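Possible metal-dependent hydrolase (PDB 3RPC) probably hydrolyses a substrate not yet identified, using two zinc ions held in a metallo-beta-lactamase-type fold. Local coordinates at residues 132-135 with 136-139; 16-20 with 21-25; 100-103 with 104-107; 207-210 with 211-214; 30-33 with 34-37. All coordinates share one frame; numbering follows the deposited sequence. Where two conformers were deposited one is given.

Contact 1. Residues 132-135 with 136-139; sequences HGTV and EMYA. With ZN (zinc ion), chain E.
Tyr138 reaches back along the chain to His132, linking a zinc ligand of this metallo-beta-lactamase-type site, by a weak bond to its backbone, to the short helix 135-138 that follows it. His132 NE2 sits 2.1 Å from a zinc ion, which His72, His74 and Asp168 also bind; water 1, another ligand, lies in the plane of the imidazole, at its edge. The other ring nitrogen, ND1, is hydrogen-bonded to Ile203 O, a second-shell partner that fixes the ring's rotation.

The polar contacts between the two segments are mostly those of a helix start. Thr134 is the N-cap: with chi1 at 61°, OG1 is tucked between its own backbone N and carbonyl carbon, where it accepts a weak capping bond from Met137 N at 3.3 Å. Thr134 O takes Tyr138 N at 3.0 Å, and Val135 O takes Ala139 N at 2.9 Å. His132 N makes a weak, bent bond to Tyr138 OH, 3.1 Å long with 126° at the hydrogen; the same hydroxyl has a further hydrogen bond with Gly148 O.

The phenol ring of Tyr138 lies alongside the backbone of Gly133, whose N and O both meet the ring at its edge. Selenomethionine Met137 runs out extended beneath the cap, crossing the threonine side chain, and also touches Phe199 and Ile203. Its CG comes to 3.2 Å from Thr134 OG1, while SE lies 3.8 Å from Gly133 CA.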
loop_
_atom_site.group_PDB
_atom_site.type_symbol
_atom_site.label_atom_id
_atom_site.label_comp_id
_atom_site.label_asym_id
_atom_site.label_seq_id
_atom_site.Cartn_x
_atom_site.Cartn_y
_atom_site.Cartn_z
ATOM N N HIS A 132 0.567 -1.165 -9.405
ATOM C CA HIS A 132 0.438 -1.709 -10.761
ATOM C C HIS A 132 1.106 -0.762 -11.764
ATOM O O HIS A 132 0.486 -0.350 -12.750
ATOM C CB HIS A 132 -1.071 -1.862 -11.056
ATOM C CG HIS A 132 -1.424 -2.833 -12.149
ATOM N ND1 HIS A 132 -0.502 -3.412 -12.996
ATOM C CD2 HIS A 132 -2.632 -3.317 -12.526
ATOM C CE1 HIS A 132 -1.128 -4.211 -13.846
ATOM N NE2 HIS A 132 -2.423 -4.167 -13.583
ATOM N N GLY A 133 2.369 -0.420 -11.500
ATOM C CA GLY A 133 3.100 0.569 -12.278
ATOM C C GLY A 133 4.146 1.273 -11.433
ATOM O O GLY A 133 4.113 1.205 -10.206
ATOM N N THR A 134 5.095 1.935 -12.094
ATOM C CA THR A 134 6.118 2.693 -11.392
ATOM C C THR A 134 5.571 4.037 -10.930
ATOM O O THR A 134 4.492 4.464 -11.345
ATOM C CB THR A 134 7.295 2.987 -12.322
ATOM O OG1 THR A 134 6.820 3.763 -13.424
ATOM C CG2 THR A 134 7.901 1.692 -12.834
ATOM N N VAL A 135 6.341 4.720 -10.085
ATOM C CA VAL A 135 5.950 6.039 -9.599
ATOM C C VAL A 135 5.702 7.006 -10.748
ATOM O O VAL A 135 4.701 7.729 -10.755
ATOM C CB VAL A 135 7.003 6.632 -8.650
ATOM C CG1 VAL A 135 6.685 8.091 -8.331
ATOM C CG2 VAL A 135 7.084 5.816 -7.385
ATOM N N GLU A 136 6.607 7.006 -11.724
ATOM C CA GLU A 136 6.460 7.841 -12.912
ATOM C C GLU A 136 5.147 7.581 -13.651
ATOM O O GLU A 136 4.499 8.506 -14.140
ATOM C CB GLU A 136 7.645 7.642 -13.865
ATOM C CG GLU A 136 7.298 7.940 -15.317
ATOM C CD GLU A 136 8.511 8.244 -16.173
ATOM O OE1 GLU A 136 9.645 7.958 -15.732
ATOM O OE2 GLU A 136 8.327 8.780 -17.288
HETATM N N MSE A 137 4.743 6.318 -13.734
HETATM C CA MSE A 137 3.486 6.005 -14.399
HETATM C C MSE A 137 2.291 6.518 -13.613
HETATM O O MSE A 137 1.307 6.974 -14.195
HETATM C CB MSE A 137 3.343 4.503 -14.616
HETATM C CG MSE A 137 4.399 3.920 -15.514
HETATM SE SE MSE A 137 4.062 2.016 -15.667
HETATM C CE MSE A 137 5.399 1.581 -17.011
ATOM N N TYR A 138 2.357 6.420 -12.287
ATOM C CA TYR A 138 1.242 6.888 -11.465
ATOM C C TYR A 138 1.188 8.410 -11.404
ATOM O O TYR A 138 0.161 8.980 -11.048
ATOM C CB TYR A 138 1.259 6.263 -10.063
ATOM C CG TYR A 138 0.585 4.917 -10.047
ATOM C CD1 TYR A 138 -0.801 4.818 -9.978
ATOM C CD2 TYR A 138 1.326 3.745 -10.142
ATOM C CE1 TYR A 138 -1.432 3.580 -9.993
ATOM C CE2 TYR A 138 0.709 2.512 -10.151
ATOM C CZ TYR A 138 -0.664 2.435 -10.070
ATOM O OH TYR A 138 -1.264 1.196 -10.089
ATOM N N ALA A 139 2.289 9.055 -11.785
ATOM C CA ALA A 139 2.320 10.512 -11.890
ATOM C C ALA A 139 1.662 10.978 -13.191
ATOM O O ALA A 139 1.422 12.166 -13.384
ATOM C CB ALA A 139 3.745 11.022 -11.806
HETATM ZN ZN ZN E . -3.954 -5.584 -14.066
HETATM O O HOH W 1 -4.120 -6.533 -15.822
#

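Contact 2. Residues 16-20 with 21-25; sequences KLTIK and NTTFL
Strands 16-19 and 22-25 run antiparallel at 161°, their axes 4.5 Å apart at the closest, and a type II' turn from Ile19 to Thr22 closes them into a beta hairpin with a two-residue loop, Lys20 and Asn21. Lys20 has the positive phi that the first inner position of such a turn requires. Leu17 and Phe24 form one hydrogen-bonded pair, with Phe24 N to Leu17 O at 2.8 Å; Ile19 and Thr22 form the other, with Ile19 N to Thr22 O at 2.9 Å.

Between them Thr18 and Thr23 are a non-hydrogen-bonded pair, and here the side chains supply the link: Thr18 OG1 and Thr23 OG1 share a hydrogen bond of 2.8 Å. Both hydroxyls stand beside their own backbone N (chi1 -60° and -65°), which turns them toward each other across the strands. Thr23 CG2 meets Lys16 CB at 4.0 Å, and Lys16 CG touches Leu25 CD1. Leu17, Ile19, Thr22 and Phe24 occupy the other face. There the methyl CG2 of Thr22 lies 3.5 Å above the plane of the Phe24 ring, toward its rim, while Leu17 O comes to the ring edge.

This second face packs against the other sheet of the metallo-beta-lactamase-type alpha-beta/beta-alpha sandwich, Phe24 on Ile123, Leu125 and Phe155, and Leu17 and Ile19 on Phe155. Within its own sheet the hairpin is flanked by strand 6-11 beside 14-19 and strand 67-69 beside 22-26.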
loop_
_atom_site.group_PDB
_atom_site.type_symbol
_atom_site.label_atom_id
_atom_site.label_comp_id
_atom_site.label_asym_id
_atom_site.label_seq_id
_atom_site.Cartn_x
_atom_site.Cartn_y
_atom_site.Cartn_z
ATOM N N LYS A 16 -6.028 -22.463 -10.514
ATOM C CA LYS A 16 -6.811 -23.063 -9.441
ATOM C C LYS A 16 -5.854 -23.523 -8.349
ATOM O O LYS A 16 -4.987 -24.374 -8.586
ATOM C CB LYS A 16 -7.654 -24.237 -9.962
ATOM C CG LYS A 16 -8.733 -23.816 -10.966
ATOM C CD LYS A 16 -9.326 -25.018 -11.728
ATOM C CE LYS A 16 -10.133 -25.923 -10.828
ATOM N NZ LYS A 16 -10.759 -27.007 -11.651
ATOM N N LEU A 17 -5.996 -22.927 -7.167
ATOM C CA LEU A 17 -5.148 -23.234 -6.030
ATOM C C LEU A 17 -5.932 -24.091 -5.063
ATOM O O LEU A 17 -6.947 -23.657 -4.519
ATOM C CB LEU A 17 -4.702 -21.944 -5.335
ATOM C CG LEU A 17 -3.875 -22.104 -4.057
ATOM C CD1 LEU A 17 -2.542 -22.780 -4.375
ATOM C CD2 LEU A 17 -3.636 -20.752 -3.380
ATOM N N THR A 18 -5.470 -25.315 -4.852
ATOM C CA THR A 18 -6.160 -26.210 -3.926
ATOM C C THR A 18 -5.336 -26.322 -2.670
ATOM O O THR A 18 -4.149 -26.633 -2.722
ATOM C CB THR A 18 -6.355 -27.621 -4.505
ATOM O OG1 THR A 18 -7.138 -27.554 -5.705
ATOM C CG2 THR A 18 -7.070 -28.510 -3.485
ATOM N N ILE A 19 -5.970 -26.051 -1.537
ATOM C CA ILE A 19 -5.318 -26.174 -0.245
ATOM C C ILE A 19 -6.312 -26.938 0.599
ATOM O O ILE A 19 -7.444 -26.492 0.783
ATOM C CB ILE A 19 -5.049 -24.809 0.396
ATOM C CG1 ILE A 19 -4.128 -23.970 -0.485
ATOM C CG2 ILE A 19 -4.428 -24.977 1.778
ATOM C CD1 ILE A 19 -3.936 -22.547 0.044
ATOM N N LYS A 20 -5.900 -28.105 1.084
ATOM C CA LYS A 20 -6.818 -28.993 1.785
ATOM C C LYS A 20 -7.988 -29.359 0.870
ATOM O O LYS A 20 -7.769 -29.816 -0.253
ATOM C CB LYS A 20 -7.273 -28.360 3.101
ATOM C CG LYS A 20 -6.258 -28.551 4.238
ATOM C CD LYS A 20 -6.241 -27.385 5.212
ATOM C CE LYS A 20 -5.489 -27.728 6.500
ATOM N NZ LYS A 20 -4.369 -28.697 6.311
ATOM N N ASN A 21 -9.221 -29.166 1.324
ATOM C CA ASN A 21 -10.389 -29.473 0.501
ATOM C C ASN A 21 -10.984 -28.241 -0.173
ATOM O O ASN A 21 -12.108 -28.278 -0.668
ATOM C CB ASN A 21 -11.475 -30.173 1.323
ATOM C CG ASN A 21 -11.008 -31.485 1.916
ATOM O OD1 ASN A 21 -11.227 -31.755 3.098
ATOM N ND2 ASN A 21 -10.362 -32.310 1.101
ATOM N N THR A 22 -10.230 -27.146 -0.190
ATOM C CA THR A 22 -10.731 -25.912 -0.776
ATOM C C THR A 22 -9.978 -25.572 -2.050
ATOM O O THR A 22 -8.749 -25.509 -2.047
ATOM C CB THR A 22 -10.605 -24.738 0.211
ATOM O OG1 THR A 22 -11.489 -24.960 1.318
ATOM C CG2 THR A 22 -10.964 -23.422 -0.466
ATOM N N THR A 23 -10.714 -25.357 -3.137
ATOM C CA THR A 23 -10.088 -24.927 -4.377
ATOM C C THR A 23 -10.517 -23.505 -4.733
ATOM O O THR A 23 -11.701 -23.235 -4.910
ATOM C CB THR A 23 -10.418 -25.880 -5.531
ATOM O OG1 THR A 23 -9.844 -27.168 -5.264
ATOM C CG2 THR A 23 -9.863 -25.356 -6.848
ATOM N N PHE A 24 -9.539 -22.609 -4.843
ATOM C CA PHE A 24 -9.766 -21.235 -5.238
ATOM C C PHE A 24 -9.512 -21.062 -6.725
ATOM O O PHE A 24 -8.413 -21.354 -7.208
ATOM C CB PHE A 24 -8.798 -20.302 -4.496
ATOM C CG PHE A 24 -8.942 -20.322 -3.000
ATOM C CD1 PHE A 24 -9.900 -19.534 -2.370
ATOM C CD2 PHE A 24 -8.111 -21.111 -2.218
ATOM C CE1 PHE A 24 -10.029 -19.536 -0.987
ATOM C CE2 PHE A 24 -8.233 -21.121 -0.826
ATOM C CZ PHE A 24 -9.190 -20.328 -0.214
ATOM N N LEU A 25 -10.514 -20.565 -7.443
ATOM C CA LEU A 25 -10.310 -20.098 -8.809
ATOM C C LEU A 25 -9.808 -18.660 -8.729
ATOM O O LEU A 25 -10.501 -17.774 -8.220
ATOM C CB LEU A 25 -11.624 -20.187 -9.602
ATOM C CG LEU A 25 -11.590 -19.620 -11.022
ATOM C CD1 LEU A 25 -10.616 -20.392 -11.888
ATOM C CD2 LEU A 25 -12.989 -19.642 -11.660
#

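Contact 3. Residues 100-103 with 104-107; sequences KELI and TSQG
Gln106 turns back over the last turn of its helix toward Leu102 and Ile103. Its CB lies 3.4 Å from Ile103 O, and CG, set beside the backbone N by a chi1 of -67°, comes to 3.3 Å from Leu102 O. CD passes over the same carbonyl. At the end the amide divides its contacts: NE2 rests on the isobutyl group of Leu102, 3.7 Å from CD1, whereas OE1 lies against Ile103, 3.8 Å from CG1, and accepts a hydrogen bond from Trp78 NE1, which holds the amide's rotation.

The helix, 97-105, is the crossover of a beta-alpha-beta unit between parallel strands 92-94 and 111-113; Ile103 faces inward on Val94 and Val111. Carbonyls near this end of the helix gain side-chain donors. Lys100 O accepts both Thr104 N and, from above the carbonyl plane, Thr104 OG1, each at 2.8 Å. Ser105 OG is modelled as a donor to Leu102 O, at an unusually short distance that should be read with caution. Gln106 N binds Ile103 O at 3.0 Å, and Leu102 O only weakly. Gly107 follows at a positive phi of 106°, its N bonded to Thr104 O.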
loop_
_atom_site.group_PDB
_atom_site.type_symbol
_atom_site.label_atom_id
_atom_site.label_comp_id
_atom_site.label_asym_id
_atom_site.label_seq_id
_atom_site.Cartn_x
_atom_site.Cartn_y
_atom_site.Cartn_z
ATOM N N LYS A 100 -16.287 -4.974 -4.872
ATOM C CA LYS A 100 -17.455 -5.682 -4.351
ATOM C C LYS A 100 -18.720 -5.155 -5.013
ATOM O O LYS A 100 -19.580 -5.930 -5.433
ATOM C CB LYS A 100 -17.573 -5.583 -2.822
ATOM C CG LYS A 100 -18.906 -6.140 -2.310
ATOM C CD LYS A 100 -18.862 -6.476 -0.840
ATOM C CE LYS A 100 -20.234 -6.977 -0.370
ATOM N NZ LYS A 100 -20.182 -7.515 1.015
ATOM N N GLU A 101 -18.836 -3.839 -5.122
ATOM C CA GLU A 101 -20.042 -3.260 -5.713
ATOM C C GLU A 101 -20.184 -3.682 -7.162
ATOM O O GLU A 101 -21.285 -4.023 -7.622
ATOM C CB GLU A 101 -20.034 -1.741 -5.594
ATOM C CG GLU A 101 -20.271 -1.251 -4.169
ATOM C CD GLU A 101 -20.129 0.251 -4.036
ATOM O OE1 GLU A 101 -19.788 0.909 -5.041
ATOM O OE2 GLU A 101 -20.357 0.772 -2.924
ATOM N N LEU A 102 -19.071 -3.692 -7.885
ATOM C CA LEU A 102 -19.117 -4.099 -9.279
ATOM C C LEU A 102 -19.592 -5.542 -9.407
ATOM O O LEU A 102 -20.523 -5.848 -10.158
ATOM C CB LEU A 102 -17.740 -3.954 -9.921
ATOM C CG LEU A 102 -17.688 -4.383 -11.390
ATOM C CD1 LEU A 102 -18.605 -3.511 -12.246
ATOM C CD2 LEU A 102 -16.259 -4.351 -11.916
ATOM N N ILE A 103 -18.944 -6.435 -8.669
ATOM C CA ILE A 103 -19.222 -7.861 -8.809
ATOM C C ILE A 103 -20.613 -8.241 -8.273
ATOM O O ILE A 103 -21.292 -9.094 -8.846
ATOM C CB ILE A 103 -18.065 -8.711 -8.221
ATOM C CG1 ILE A 103 -16.816 -8.509 -9.091
ATOM C CG2 ILE A 103 -18.452 -10.187 -8.151
ATOM C CD1 ILE A 103 -15.558 -9.205 -8.580
ATOM N N THR A 104 -21.039 -7.588 -7.196
ATOM C CA THR A 104 -22.412 -7.716 -6.715
ATOM C C THR A 104 -23.406 -7.303 -7.798
ATOM O O THR A 104 -24.438 -7.956 -7.987
ATOM C CB THR A 104 -22.665 -6.830 -5.487
ATOM O OG1 THR A 104 -21.836 -7.261 -4.398
ATOM C CG2 THR A 104 -24.138 -6.923 -5.069
ATOM N N SER A 105 -23.109 -6.212 -8.502
ATOM C CA SER A 105 -24.022 -5.732 -9.542
ATOM C C SER A 105 -24.093 -6.731 -10.696
ATOM O O SER A 105 -25.011 -6.687 -11.517
ATOM C CB SER A 105 -23.613 -4.353 -10.067
ATOM O OG SER A 105 -22.485 -4.425 -10.936
ATOM N N GLN A 106 -23.107 -7.622 -10.752
ATOM C CA GLN A 106 -23.032 -8.632 -11.798
ATOM C C GLN A 106 -23.726 -9.935 -11.387
ATOM O O GLN A 106 -23.674 -10.930 -12.108
ATOM C CB GLN A 106 -21.567 -8.852 -12.215
ATOM C CG GLN A 106 -20.968 -7.617 -12.901
ATOM C CD GLN A 106 -19.449 -7.633 -13.014
ATOM O OE1 GLN A 106 -18.761 -8.405 -12.345
ATOM N NE2 GLN A 106 -18.920 -6.769 -13.873
ATOM N N GLY A 107 -24.386 -9.918 -10.231
ATOM C CA GLY A 107 -25.247 -11.024 -9.841
ATOM C C GLY A 107 -24.697 -11.930 -8.758
ATOM O O GLY A 107 -25.368 -12.855 -8.320
#

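Contact 4. Residues 207-210 with 211-214; sequences TKDI and GRMV
With chi1 at -169° and a bend at chi3, -55°, the side chain of Arg212 folds back along the helix toward Asp209, whose own CG stands beside its backbone N. The two side chains lie alongside, pointing the same way, and form a salt bridge in which Arg212 NH1 donates to Asp209 OD1 at 3.1 Å. The groups do not meet flat: their planes are 78° apart; OD1 lies close to the guanidinium plane, at its edge, while NH1 approaches from above the carboxylate plane. Asp209 OD2 is engaged too, accepting from Gly206 N just ahead of the helix, so both carboxylate oxygens are held.

Arg212 NH2 turns to the aliphatic part of Lys208, 3.3 Å from CG and 3.5 Å from CD. The lysine bends away beyond that, leaving its NZ 5.9 Å from NH2. Lys208 O sits beneath the centre of one guanidinium face, 4.2 Å from the plane. Trp171 adds a cation-pi contact to the arginine.

All this rides on helix 207-216, the crossover of a beta-alpha-beta unit between strands 186-190 and 221-225. Regular i to i+4 bonds run along it, including Gly211 N to Thr207 O at 3.0 Å and Met213 N to Asp209 O at 2.8 Å. Selenomethionine Met213 packs on Ile187, Met189 and Ile222 of those strands, and Ile210 on Val240 and Ile244 of helix 237-246.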
loop_
_atom_site.group_PDB
_atom_site.type_symbol
_atom_site.label_atom_id
_atom_site.label_comp_id
_atom_site.label_asym_id
_atom_site.label_seq_id
_atom_site.Cartn_x
_atom_site.Cartn_y
_atom_site.Cartn_z
ATOM N N THR A 207 11.721 -10.672 -15.603
ATOM C CA THR A 207 12.839 -11.518 -15.211
ATOM C C THR A 207 13.685 -10.927 -14.074
ATOM O O THR A 207 14.157 -11.670 -13.213
ATOM C CB THR A 207 13.744 -11.866 -16.403
ATOM O OG1 THR A 207 14.087 -10.664 -17.104
ATOM C CG2 THR A 207 13.027 -12.831 -17.350
ATOM N N LYS A 208 13.860 -9.603 -14.056
ATOM C CA LYS A 208 14.636 -8.996 -12.972
ATOM C C LYS A 208 14.064 -9.383 -11.612
ATOM O O LYS A 208 14.798 -9.691 -10.664
ATOM C CB LYS A 208 14.667 -7.479 -13.110
ATOM C CG LYS A 208 15.634 -6.793 -12.172
ATOM C CD LYS A 208 15.746 -5.305 -12.499
ATOM C CE LYS A 208 15.958 -5.065 -13.993
ATOM N NZ LYS A 208 17.311 -5.466 -14.472
ATOM N N ASP A 209 12.736 -9.365 -11.521
ATOM C CA ASP A 209 12.041 -9.717 -10.288
ATOM C C ASP A 209 12.182 -11.188 -9.929
ATOM O O ASP A 209 12.269 -11.540 -8.755
ATOM C CB ASP A 209 10.572 -9.317 -10.407
ATOM C CG ASP A 209 10.426 -7.879 -10.849
ATOM O OD1 ASP A 209 10.518 -6.994 -9.975
ATOM O OD2 ASP A 209 10.302 -7.620 -12.067
ATOM N N ILE A 210 12.199 -12.054 -10.937
ATOM C CA ILE A 210 12.399 -13.463 -10.668
ATOM C C ILE A 210 13.765 -13.685 -10.032
ATOM O O ILE A 210 13.895 -14.407 -9.051
ATOM C CB ILE A 210 12.277 -14.297 -11.949
ATOM C CG1 ILE A 210 10.875 -14.160 -12.536
ATOM C CG2 ILE A 210 12.627 -15.766 -11.677
ATOM C CD1 ILE A 210 10.681 -14.965 -13.818
ATOM N N GLY A 211 14.796 -13.057 -10.590
ATOM C CA GLY A 211 16.123 -13.219 -10.029
ATOM C C GLY A 211 16.156 -12.707 -8.597
ATOM O O GLY A 211 16.756 -13.329 -7.713
ATOM N N ARG A 212 15.493 -11.576 -8.364
ATOM C CA ARG A 212 15.520 -10.959 -7.040
ATOM C C ARG A 212 14.760 -11.826 -6.050
ATOM O O ARG A 212 15.151 -11.940 -4.884
ATOM C CB ARG A 212 14.927 -9.545 -7.085
ATOM C CG ARG A 212 15.150 -8.735 -5.812
ATOM C CD ARG A 212 14.536 -7.343 -5.911
ATOM N NE ARG A 212 15.028 -6.615 -7.084
ATOM C CZ ARG A 212 14.262 -6.283 -8.121
ATOM N NH1 ARG A 212 12.962 -6.578 -8.118
ATOM N NH2 ARG A 212 14.784 -5.638 -9.156
HETATM N N MSE A 213 13.677 -12.445 -6.509
HETATM C CA MSE A 213 12.886 -13.287 -5.618
HETATM C C MSE A 213 13.678 -14.501 -5.144
HETATM O O MSE A 213 13.534 -14.950 -4.000
HETATM C CB MSE A 213 11.588 -13.754 -6.296
HETATM C CG MSE A 213 10.582 -14.414 -5.353
HETATM SE SE MSE A 213 9.900 -13.114 -4.060
HETATM C CE MSE A 213 8.739 -12.103 -5.194
ATOM N N VAL A 214 14.503 -15.051 -6.029
ATOM C CA VAL A 214 15.300 -16.215 -5.688
ATOM C C VAL A 214 16.353 -15.861 -4.637
ATOM O O VAL A 214 16.644 -16.661 -3.745
ATOM C CB VAL A 214 15.957 -16.823 -6.941
ATOM C CG1 VAL A 214 17.011 -17.847 -6.551
ATOM C CG2 VAL A 214 14.884 -17.454 -7.841
#

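Contact 5. Residues 30-33 with 34-37; sequences LAPK and DTYP
A type II beta turn from Pro32 to Thr35 reverses the chain in the long loop between strand 22-26 and helix 58-62, at the surface of this metallo-beta-lactamase-type domain. Its closing bond runs from Thr35 N to Pro32 O, 3.2 Å long with 144° at the hydrogen. Thr35 OG1 donates to the same oxygen at 2.6 Å; the two donors come from one face of the carbonyl plane, and the hydroxyl stands well out of that plane. A chi1 of -66° places OG1 beside the backbone N of Thr35, which brings both donors of the residue to a single acceptor. The hydroxyl oxygen also touches the proline ring, 3.4 Å from Pro32 CD.

Lys33 and Asp34 take the two inner corners, Asp34 with the positive phi of 65° expected at the second. Their side chains lead off side by side, though Lys33 NZ and Asp34 OD2 remain 5.2 Å apart, too far for a salt bridge. Asp53 accepts from Lys33 N, and Arg48 donates to Asp34 O.

After the turn, Thr35 and Tyr36 together face Met49 in a classic beta bulge, and the methyl CG2 of Thr35 lies over one face of the Tyr36 ring, toward its rim. Beneath the turn the methyl of Ala31, which touches Thr81 of helix 80-85, meets that ring obliquely, Ala31 CB lying 3.7 Å from Tyr36 CE2.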
loop_
_atom_site.group_PDB
_atom_site.type_symbol
_atom_site.label_atom_id
_atom_site.label_comp_id
_atom_site.label_asym_id
_atom_site.label_seq_id
_atom_site.Cartn_x
_atom_site.Cartn_y
_atom_site.Cartn_z
ATOM N N LEU A 30 -11.733 -15.752 -18.871
ATOM C CA LEU A 30 -12.087 -17.035 -19.485
ATOM C C LEU A 30 -12.489 -16.969 -20.962
ATOM O O LEU A 30 -12.904 -17.982 -21.535
ATOM C CB LEU A 30 -13.179 -17.739 -18.652
ATOM C CG LEU A 30 -12.844 -17.922 -17.164
ATOM C CD1 LEU A 30 -13.955 -18.685 -16.429
ATOM C CD2 LEU A 30 -11.498 -18.628 -16.998
ATOM N N ALA A 31 -12.358 -15.802 -21.584
ATOM C CA ALA A 31 -12.821 -15.611 -22.963
ATOM C C ALA A 31 -12.157 -16.558 -23.957
ATOM O O ALA A 31 -10.986 -16.912 -23.811
ATOM C CB ALA A 31 -12.593 -14.159 -23.399
ATOM N N PRO A 32 -12.899 -16.962 -24.999
ATOM C CA PRO A 32 -12.249 -17.729 -26.069
ATOM C C PRO A 32 -11.143 -16.930 -26.760
ATOM O O PRO A 32 -11.124 -15.700 -26.687
ATOM C CB PRO A 32 -13.394 -18.005 -27.056
ATOM C CG PRO A 32 -14.650 -17.892 -26.219
ATOM C CD PRO A 32 -14.351 -16.824 -25.195
ATOM N N LYS A 33 -10.236 -17.643 -27.420
ATOM C CA LYS A 33 -9.167 -17.045 -28.212
ATOM C C LYS A 33 -9.637 -15.867 -29.073
ATOM O O LYS A 33 -10.659 -15.946 -29.767
ATOM C CB LYS A 33 -8.530 -18.130 -29.092
ATOM C CG LYS A 33 -7.419 -17.639 -30.015
ATOM C CD LYS A 33 -6.743 -18.815 -30.725
ATOM C CE LYS A 33 -5.685 -18.355 -31.720
ATOM N NZ LYS A 33 -5.029 -19.536 -32.360
ATOM N N ASP A 34 -8.883 -14.774 -29.020
ATOM C CA ASP A 34 -9.080 -13.623 -29.906
ATOM C C ASP A 34 -10.402 -12.875 -29.725
ATOM O O ASP A 34 -10.818 -12.113 -30.593
ATOM C CB ASP A 34 -8.861 -14.019 -31.379
ATOM C CG ASP A 34 -7.398 -14.285 -31.700
ATOM O OD1 ASP A 34 -6.540 -13.964 -30.850
ATOM O OD2 ASP A 34 -7.102 -14.799 -32.800
ATOM N N THR A 35 -11.049 -13.075 -28.583
ATOM C CA THR A 35 -12.297 -12.387 -28.295
ATOM C C THR A 35 -12.164 -10.866 -28.308
ATOM O O THR A 35 -13.111 -10.156 -28.640
ATOM C CB THR A 35 -12.906 -12.884 -26.957
ATOM O OG1 THR A 35 -13.286 -14.260 -27.105
ATOM C CG2 THR A 35 -14.124 -12.063 -26.564
ATOM N N TYR A 36 -10.979 -10.364 -27.966
ATOM C CA TYR A 36 -10.784 -8.930 -27.791
ATOM C C TYR A 36 -9.628 -8.398 -28.635
ATOM O O TYR A 36 -8.688 -9.130 -28.935
ATOM C CB TYR A 36 -10.498 -8.618 -26.320
ATOM C CG TYR A 36 -11.627 -8.975 -25.389
ATOM C CD1 TYR A 36 -12.758 -8.176 -25.310
ATOM C CD2 TYR A 36 -11.558 -10.104 -24.579
ATOM C CE1 TYR A 36 -13.802 -8.490 -24.459
ATOM C CE2 TYR A 36 -12.597 -10.425 -23.712
ATOM C CZ TYR A 36 -13.715 -9.614 -23.667
ATOM O OH TYR A 36 -14.752 -9.921 -22.825
ATOM N N PRO A 37 -9.701 -7.113 -29.011
ATOM C CA PRO A 37 -8.551 -6.427 -29.605
ATOM C C PRO A 37 -7.508 -6.263 -28.516
ATOM O O PRO A 37 -7.867 -6.313 -27.345
ATOM C CB PRO A 37 -9.106 -5.038 -29.951
ATOM C CG PRO A 37 -10.592 -5.136 -29.804
ATOM C CD PRO A 37 -10.840 -6.208 -28.799
#

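How the contacts relate
Along the chain the order is contact 2, contact 5, contact 3, contact 1, contact 4, and none touches another. Contact 2 is a hairpin of the first seven-stranded sheet, and contact 3 lies on the crossover helix 97-105 between two of its strands; contact 4 is the crossover helix on the second sheet, and contacts 3 and 4 lie on opposite sides of the chain's centre, 36 Å between centres. Contact 5 is a surface loop whose nearest atoms come within about 5 Å of contact 2. Contact 1 alone of the five supplies a zinc ligand, from a loop, as is usual for this family; its nearest atoms are about 10 Å from contact 4.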